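Local coordinates for ALKF (Bacillus cereus, PDB 3ZBO), which is of unknown cellular function but, belonging to a family akin to the DNA glycosylases AlkC and AlkD with HEAT-like repeats, has affinity for branched DNA, probably including Holliday junctions, at residues A[163-174]-A[198-209]. Sequence-based numbering, arbitrary orientation.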
ATOM      1  N   LYS A 163      -8.527 -15.334  -7.941  1.00 15.13           N
ATOM      2  CA  LYS A 163      -8.940 -16.728  -7.741  1.00 15.73           C
ATOM      3  C   LYS A 163      -7.988 -17.712  -8.474  1.00 15.62           C
ATOM      4  O   LYS A 163      -7.566 -18.725  -7.887  1.00 18.62           O
ATOM      5  CB  LYS A 163     -10.374 -16.944  -8.281  1.00 17.72           C
ATOM      6  CG  LYS A 163     -10.918 -18.393  -8.106  1.00 20.72           C
ATOM      7  CD  LYS A 163     -12.293 -18.479  -8.782  1.00 27.46           C
ATOM      8  CE  LYS A 163     -12.107 -18.835 -10.222  1.00 35.82           C
ATOM      9  NZ  LYS A 163     -13.318 -19.568 -10.754  1.00 42.87           N
ATOM     10  N   ASP A 164      -7.682 -17.370  -9.712  1.00 16.90           N
ATOM     11  CA  ASP A 164      -6.981 -18.329 -10.583  1.00 18.11           C
ATOM     12  C   ASP A 164      -5.518 -18.384 -10.268  1.00 17.69           C
ATOM     13  O   ASP A 164      -4.889 -19.467 -10.529  1.00 20.26           O
ATOM     14  CB  ASP A 164      -7.146 -17.968 -12.028  1.00 20.21           C
ATOM     15  CG  ASP A 164      -8.578 -18.263 -12.550  1.00 23.05           C
ATOM     16  OD1 ASP A 164      -9.324 -19.006 -11.939  1.00 25.38           O
ATOM     17  OD2 ASP A 164      -8.945 -17.620 -13.580  1.00 27.55           O
ATOM     18  N   THR A 165      -4.938 -17.331  -9.660  1.00 15.43           N
ATOM     19  CA  THR A 165      -3.484 -17.216  -9.651  1.00 15.24           C
ATOM     20  C   THR A 165      -2.851 -16.830  -8.309  1.00 14.99           C
ATOM     21  O   THR A 165      -1.598 -16.927  -8.138  1.00 15.03           O
ATOM     22  CB  THR A 165      -2.923 -16.194 -10.648  1.00 15.99           C
ATOM     23  OG1 THR A 165      -3.257 -14.814 -10.278  1.00 17.47           O
ATOM     24  CG2 THR A 165      -3.502 -16.424 -12.117  1.00 19.66           C
ATOM     25  N   ILE A 166      -3.679 -16.534  -7.314  1.00 13.65           N
ATOM     26  CA  ILE A 166      -3.074 -16.151  -6.019  1.00 12.99           C
ATOM     27  C   ILE A 166      -2.108 -17.200  -5.402  1.00 13.81           C
ATOM     28  O   ILE A 166      -1.036 -16.869  -4.851  1.00 14.40           O
ATOM     29  CB  ILE A 166      -4.166 -15.688  -5.006  1.00 13.17           C
ATOM     30  CG1 ILE A 166      -3.517 -15.052  -3.793  1.00 13.73           C
ATOM     31  CG2 ILE A 166      -5.066 -16.924  -4.552  1.00 14.62           C
ATOM     32  CD1 ILE A 166      -4.563 -14.257  -2.893  1.00 13.98           C
ATOM     33  N   HIS A 167      -2.484 -18.477  -5.499  1.00 13.38           N
ATOM     34  CA  HIS A 167      -1.707 -19.463  -4.805  1.00 12.72           C
ATOM     35  C   HIS A 167      -0.373 -19.722  -5.477  1.00 15.56           C
ATOM     36  O   HIS A 167       0.468 -20.360  -4.888  1.00 18.10           O
ATOM     37  CB  HIS A 167      -2.533 -20.755  -4.671  1.00 14.34           C
ATOM     38  CG  HIS A 167      -3.679 -20.621  -3.709  1.00 12.32           C
ATOM     39  ND1 HIS A 167      -3.536 -20.230  -2.401  1.00 15.36           N
ATOM     40  CD2 HIS A 167      -4.985 -20.896  -3.868  1.00 14.66           C
ATOM     41  CE1 HIS A 167      -4.708 -20.233  -1.798  1.00 15.75           C
ATOM     42  NE2 HIS A 167      -5.609 -20.613  -2.681  1.00 17.63           N
ATOM     43  N   HIS A 168      -0.190 -19.200  -6.685  1.00 14.57           N
ATOM     44  CA  HIS A 168       1.127 -19.391  -7.374  1.00 17.88           C
ATOM     45  C   HIS A 168       1.738 -18.033  -7.673  1.00 17.89           C
ATOM     46  O   HIS A 168       2.719 -17.934  -8.424  1.00 19.12           O
ATOM     47  CB  HIS A 168       0.919 -20.185  -8.657  1.00 18.75           C
ATOM     48  CG  HIS A 168       0.571 -21.627  -8.351  1.00 24.82           C
ATOM     49  ND1 HIS A 168      -0.721 -22.101  -8.404  1.00 36.36           N
ATOM     50  CD2 HIS A 168       1.318 -22.635  -7.842  1.00 31.21           C
ATOM     51  CE1 HIS A 168      -0.742 -23.376  -8.046  1.00 32.80           C
ATOM     52  NE2 HIS A 168       0.482 -23.729  -7.694  1.00 32.73           N
ATOM     53  N   SER A 169       1.278 -17.007  -6.963  1.00 13.90           N
ATOM     54  CA  SER A 169       1.902 -15.669  -7.119  1.00 13.77           C
ATOM     55  C   SER A 169       3.057 -15.492  -6.143  1.00 12.84           C
ATOM     56  O   SER A 169       3.171 -16.200  -5.148  1.00 14.65           O
ATOM     57  CB  SER A 169       0.824 -14.664  -6.760  1.00 13.29           C
ATOM     58  OG  SER A 169      -0.120 -14.623  -7.871  1.00 17.30           O
ATOM     59  N   PRO A 170       3.966 -14.533  -6.422  1.00 14.53           N
ATOM     60  CA  PRO A 170       5.014 -14.219  -5.457  1.00 14.32           C
ATOM     61  C   PRO A 170       4.461 -13.817  -4.121  1.00 16.20           C
ATOM     62  O   PRO A 170       3.328 -13.323  -4.080  1.00 14.92           O
ATOM     63  CB  PRO A 170       5.753 -13.034  -6.137  1.00 15.89           C
ATOM     64  CG  PRO A 170       5.409 -13.109  -7.616  1.00 17.50           C
ATOM     65  CD  PRO A 170       3.994 -13.670  -7.615  1.00 15.54           C
ATOM     66  N   GLU A 171       5.203 -14.056  -3.079  1.00 14.71           N
ATOM     67  CA  GLU A 171       4.687 -13.930  -1.706  1.00 14.04           C
ATOM     68  C   GLU A 171       4.051 -12.578  -1.429  1.00 13.51           C
ATOM     69  O   GLU A 171       2.945 -12.502  -0.894  1.00 13.82           O
ATOM     70  CB  GLU A 171       5.673 -14.242  -0.600  1.00 15.32           C
ATOM     71  CG  GLU A 171       6.414 -15.594  -0.855  1.00 15.91           C
ATOM     72  CD  GLU A 171       5.483 -16.800  -0.938  1.00 19.51           C
ATOM     73  OE1 GLU A 171       4.429 -16.836  -0.247  1.00 16.57           O
ATOM     74  OE2 GLU A 171       5.841 -17.809  -1.663  1.00 21.33           O
ATOM     75  N   ARG A 172       4.770 -11.488  -1.704  1.00 13.06           N
ATOM     76  CA  ARG A 172       4.160 -10.211  -1.359  1.00 13.23           C
ATOM     77  C   ARG A 172       3.005  -9.887  -2.237  1.00 12.53           C
ATOM     78  O   ARG A 172       2.046  -9.181  -1.797  1.00 12.74           O
ATOM     79  CB  ARG A 172       5.176  -9.053  -1.440  1.00 13.33           C
ATOM     80  CG  ARG A 172       6.273  -9.154  -0.406  1.00 13.67           C
ATOM     81  CD  ARG A 172       5.942  -9.548   1.039  1.00 15.12           C
ATOM     82  NE  ARG A 172       4.740  -8.800   1.481  1.00 13.01           N
ATOM     83  CZ  ARG A 172       4.298  -8.921   2.718  1.00 12.79           C
ATOM     84  NH1 ARG A 172       5.018  -9.650   3.653  1.00 15.01           N
ATOM     85  NH2 ARG A 172       3.128  -8.359   3.011  1.00 14.08           N
ATOM     86  N   THR A 173       2.965 -10.386  -3.459  1.00 11.57           N
ATOM     87  CA  THR A 173       1.847 -10.175  -4.352  1.00 12.05           C
ATOM     88  C   THR A 173       0.607 -10.823  -3.690  1.00 12.30           C
ATOM     89  O   THR A 173      -0.524 -10.285  -3.781  1.00 14.16           O
ATOM     90  CB  THR A 173       2.146 -10.730  -5.764  1.00 12.25           C
ATOM     91  OG1 THR A 173       3.440 -10.288  -6.158  1.00 12.61           O
ATOM     92  CG2 THR A 173       1.119 -10.172  -6.729  1.00 16.53           C
ATOM     93  N   LYS A 174       0.766 -12.035  -3.126  1.00 12.30           N
ATOM     94  CA  LYS A 174      -0.344 -12.772  -2.541  1.00 11.28           C
ATOM     95  C   LYS A 174      -0.981 -11.883  -1.439  1.00 12.07           C
ATOM     96  O   LYS A 174      -2.208 -11.848  -1.308  1.00 12.13           O
ATOM     97  CB  LYS A 174       0.175 -14.006  -1.759  1.00 11.38           C
ATOM     98  CG  LYS A 174       0.691 -15.100  -2.622  1.00 14.39           C
ATOM     99  CD  LYS A 174       1.099 -16.253  -1.660  1.00 13.76           C
ATOM    100  CE  LYS A 174       1.694 -17.398  -2.431  1.00 17.15           C
ATOM    101  NZ  LYS A 174       2.235 -18.402  -1.402  1.00 17.05           N
ATOM    102  N   ILE A 198     -15.473 -15.763  -4.044  1.00 13.95           N
ATOM    103  CA  ILE A 198     -14.068 -15.978  -4.411  1.00 16.27           C
ATOM    104  C   ILE A 198     -13.231 -16.239  -3.190  1.00 14.43           C
ATOM    105  O   ILE A 198     -12.320 -17.095  -3.191  1.00 15.58           O
ATOM    106  CB  ILE A 198     -13.569 -14.908  -5.301  1.00 15.33           C
ATOM    107  CG1 ILE A 198     -14.264 -15.244  -6.634  1.00 21.35           C
ATOM    108  CG2 ILE A 198     -12.064 -15.032  -5.564  1.00 17.71           C
ATOM    109  CD1 ILE A 198     -14.047 -14.402  -7.661  1.00 25.76           C
ATOM    110  N   ALA A 199     -13.491 -15.462  -2.144  1.00 13.93           N
ATOM    111  CA  ALA A 199     -12.731 -15.698  -0.869  1.00 14.98           C
ATOM    112  C   ALA A 199     -12.895 -17.111  -0.365  1.00 16.42           C
ATOM    113  O   ALA A 199     -11.905 -17.716   0.060  1.00 15.78           O
ATOM    114  CB  ALA A 199     -13.079 -14.671   0.200  1.00 15.56           C
ATOM    115  N   LYS A 200     -14.127 -17.640  -0.408  1.00 16.24           N
ATOM    116  CA  LYS A 200     -14.344 -19.022  -0.010  1.00 17.26           C
ATOM    117  C   LYS A 200     -13.570 -19.981  -0.899  1.00 16.40           C
ATOM    118  O   LYS A 200     -12.959 -20.956  -0.368  1.00 17.42           O
ATOM    119  CB  LYS A 200     -15.837 -19.284  -0.130  1.00 16.93           C
ATOM    120  CG  LYS A 200     -16.185 -20.677   0.336  1.00 23.79           C
ATOM    121  CD  LYS A 200     -17.698 -20.894   0.272  1.00 29.63           C
ATOM    122  CE  LYS A 200     -18.124 -22.172   1.004  1.00 36.04           C
ATOM    123  NZ  LYS A 200     -19.475 -22.510   0.445  1.00 41.99           N
ATOM    124  N   GLU A 201     -13.556 -19.725  -2.202  1.00 16.72           N
ATOM    125  CA  GLU A 201     -12.815 -20.608  -3.164  1.00 16.49           C
ATOM    126  C   GLU A 201     -11.313 -20.562  -2.895  1.00 18.03           C
ATOM    127  O   GLU A 201     -10.657 -21.615  -2.972  1.00 19.26           O
ATOM    128  CB  GLU A 201     -13.123 -20.247  -4.620  1.00 19.30           C
ATOM    129  CG  GLU A 201     -14.551 -20.608  -4.904  1.00 23.85           C
ATOM    130  CD  GLU A 201     -14.995 -20.483  -6.329  1.00 36.26           C
ATOM    131  OE1 GLU A 201     -14.232 -20.862  -7.217  1.00 38.40           O
ATOM    132  OE2 GLU A 201     -16.170 -20.083  -6.524  1.00 41.51           O
ATOM    133  N   VAL A 202     -10.792 -19.341  -2.590  1.00 15.35           N
ATOM    134  CA  VAL A 202      -9.366 -19.173  -2.370  1.00 14.21           C
ATOM    135  C   VAL A 202      -8.922 -19.835  -1.067  1.00 15.47           C
ATOM    136  O   VAL A 202      -7.863 -20.482  -1.000  1.00 15.99           O
ATOM    137  CB  VAL A 202      -9.069 -17.652  -2.420  1.00 14.58           C
ATOM    138  CG1 VAL A 202      -7.710 -17.375  -1.856  1.00 16.40           C
ATOM    139  CG2 VAL A 202      -9.045 -17.216  -3.860  1.00 15.25           C
ATOM    140  N   GLY A 203      -9.680 -19.658  -0.009  1.00 15.15           N
ATOM    141  CA  GLY A 203      -9.338 -20.266   1.241  1.00 13.92           C
ATOM    142  C   GLY A 203      -8.146 -19.571   1.893  1.00 15.73           C
ATOM    143  O   GLY A 203      -7.886 -18.413   1.630  1.00 15.83           O
ATOM    144  N   ILE A 204      -7.387 -20.306   2.685  1.00 12.98           N
ATOM    145  CA  ILE A 204      -6.242 -19.745   3.352  1.00 13.74           C
ATOM    146  C   ILE A 204      -5.100 -19.464   2.337  1.00 13.85           C
ATOM    147  O   ILE A 204      -4.802 -20.290   1.472  1.00 14.62           O
ATOM    148  CB  ILE A 204      -5.642 -20.740   4.380  1.00 13.86           C
ATOM    149  CG1 ILE A 204      -6.696 -21.041   5.491  1.00 13.31           C
ATOM    150  CG2 ILE A 204      -4.343 -20.210   5.021  1.00 12.73           C
ATOM    151  CD1 ILE A 204      -7.052 -19.767   6.283  1.00 15.63           C
ATOM    152  N   VAL A 205      -4.501 -18.278   2.480  1.00 11.81           N
ATOM    153  CA  VAL A 205      -3.383 -17.871   1.615  1.00 13.25           C
ATOM    154  C   VAL A 205      -2.166 -17.749   2.505  1.00 14.13           C
ATOM    155  O   VAL A 205      -2.201 -17.059   3.570  1.00 14.21           O
ATOM    156  CB  VAL A 205      -3.705 -16.451   1.009  1.00 12.64           C
ATOM    157  CG1 VAL A 205      -2.441 -15.858   0.330  1.00 14.04           C
ATOM    158  CG2 VAL A 205      -4.850 -16.657  -0.037  1.00 12.48           C
ATOM    159  N   GLU A 206      -1.123 -18.480   2.133  1.00 12.94           N
ATOM    160  CA  GLU A 206       0.088 -18.551   2.973  1.00 13.68           C
ATOM    161  C   GLU A 206       1.158 -17.661   2.366  1.00 13.29           C
ATOM    162  O   GLU A 206       1.644 -17.926   1.258  1.00 14.58           O
ATOM    163  CB  GLU A 206       0.593 -20.022   3.124  1.00 13.57           C
ATOM    164  CG  GLU A 206       1.905 -19.989   3.894  1.00 17.06           C
ATOM    165  CD  GLU A 206       2.512 -21.352   4.075  1.00 21.87           C
ATOM    166  OE1 GLU A 206       2.012 -22.378   3.607  1.00 21.49           O
ATOM    167  OE2 GLU A 206       3.558 -21.365   4.764  1.00 27.84           O
ATOM    168  N   VAL A 207       1.469 -16.598   3.098  1.00 13.49           N
ATOM    169  CA  VAL A 207       2.538 -15.660   2.715  1.00 14.33           C
ATOM    170  C   VAL A 207       3.820 -16.094   3.452  1.00 13.93           C
ATOM    171  O   VAL A 207       3.947 -15.952   4.658  1.00 14.48           O
ATOM    172  CB  VAL A 207       2.188 -14.232   3.133  1.00 14.63           C
ATOM    173  CG1 VAL A 207       3.279 -13.256   2.671  1.00 13.57           C
ATOM    174  CG2 VAL A 207       0.849 -13.797   2.472  1.00 15.46           C
ATOM    175  N   LYS A 208       4.727 -16.665   2.643  1.00 14.30           N
ATOM    176  CA  LYS A 208       6.049 -17.083   3.195  1.00 16.87           C
ATOM    177  C   LYS A 208       6.911 -15.877   3.350  1.00 17.02           C
ATOM    178  O   LYS A 208       6.846 -14.946   2.553  1.00 17.87           O
ATOM    179  CB  LYS A 208       6.641 -18.073   2.213  1.00 19.83           C
ATOM    180  CG  LYS A 208       5.808 -19.317   2.183  1.00 22.46           C
ATOM    181  CD  LYS A 208       6.324 -20.257   1.153  1.00 29.06           C
ATOM    182  CE  LYS A 208       5.253 -21.376   0.988  1.00 33.12           C
ATOM    183  NZ  LYS A 208       5.504 -22.180  -0.267  1.00 36.10           N
ATOM    184  N   ARG A 209       7.658 -15.877   4.450  1.00 19.81           N
ATOM    185  CA  ARG A 209       8.460 -14.680   4.801  1.00 21.82           C
ATOM    186  C   ARG A 209       9.836 -15.137   5.304  1.00 24.86           C
ATOM    187  O   ARG A 209       9.975 -16.168   6.004  1.00 26.43           O
ATOM    188  CB  ARG A 209       7.723 -13.922   5.906  1.00 20.76           C
ATOM    189  CG  ARG A 209       6.345 -13.434   5.394  1.00 20.39           C
ATOM    190  CD  ARG A 209       5.655 -12.568   6.410  1.00 17.44           C
ATOM    191  NE  ARG A 209       5.355 -13.374   7.631  1.00 17.73           N
ATOM    192  CZ  ARG A 209       4.617 -12.858   8.620  1.00 20.75           C
ATOM    193  NH1 ARG A 209       4.152 -11.622   8.454  1.00 20.27           N
ATOM    194  NH2 ARG A 209       4.324 -13.534   9.716  1.00 19.25           N
TER
HETATM  195  O   HOH W   1      -7.932 -22.026  -3.881  1.00 23.20           O
HETATM  196  O   HOH W   2       3.862  -9.533   6.387  1.00 21.65           O
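His167, a flat donor, sends NE2 to Val202 O (2.8 Å), a carbonyl at the C-terminal end of helix 192-202; the oxygen lies in the ring plane and is met on a lone pair, though the N-H bends to 138°. Ile166 CG2 packs over the centre of one ring face. Further on, the long, extended chain of Lys174 carries NZ to Glu206 O (2.8 Å), approaching nearly along the C=O axis. The same ammonium forms a salt bridge with Glu171 OE1, which also accepts Lys208 N (2.9 Å). A carboxylate suits this place because one oxygen can take both donors, here from opposite faces; the bend of Glu171 at chi2 (-60°) lays the group beside the backbone of Lys208.

Branched aliphatic residues fill the interior: Ile166 meets Val205 tip to tip, CD1 to CG2 at 3.7 Å, while its CG2 rests on Val202 CG1. Val207 CG1 lies over one face of the Arg172 guanidinium, offset toward its rim. Arg172 NH1 shares a water with Arg209 NH1, Arg209 also donating from NH2 to Lys213 O.

The turn between helices 152-165 and 171-187 thus sits against the passage from helix 192-202 into strand 204-207, the first strand of a hairpin completed by strand 215-218.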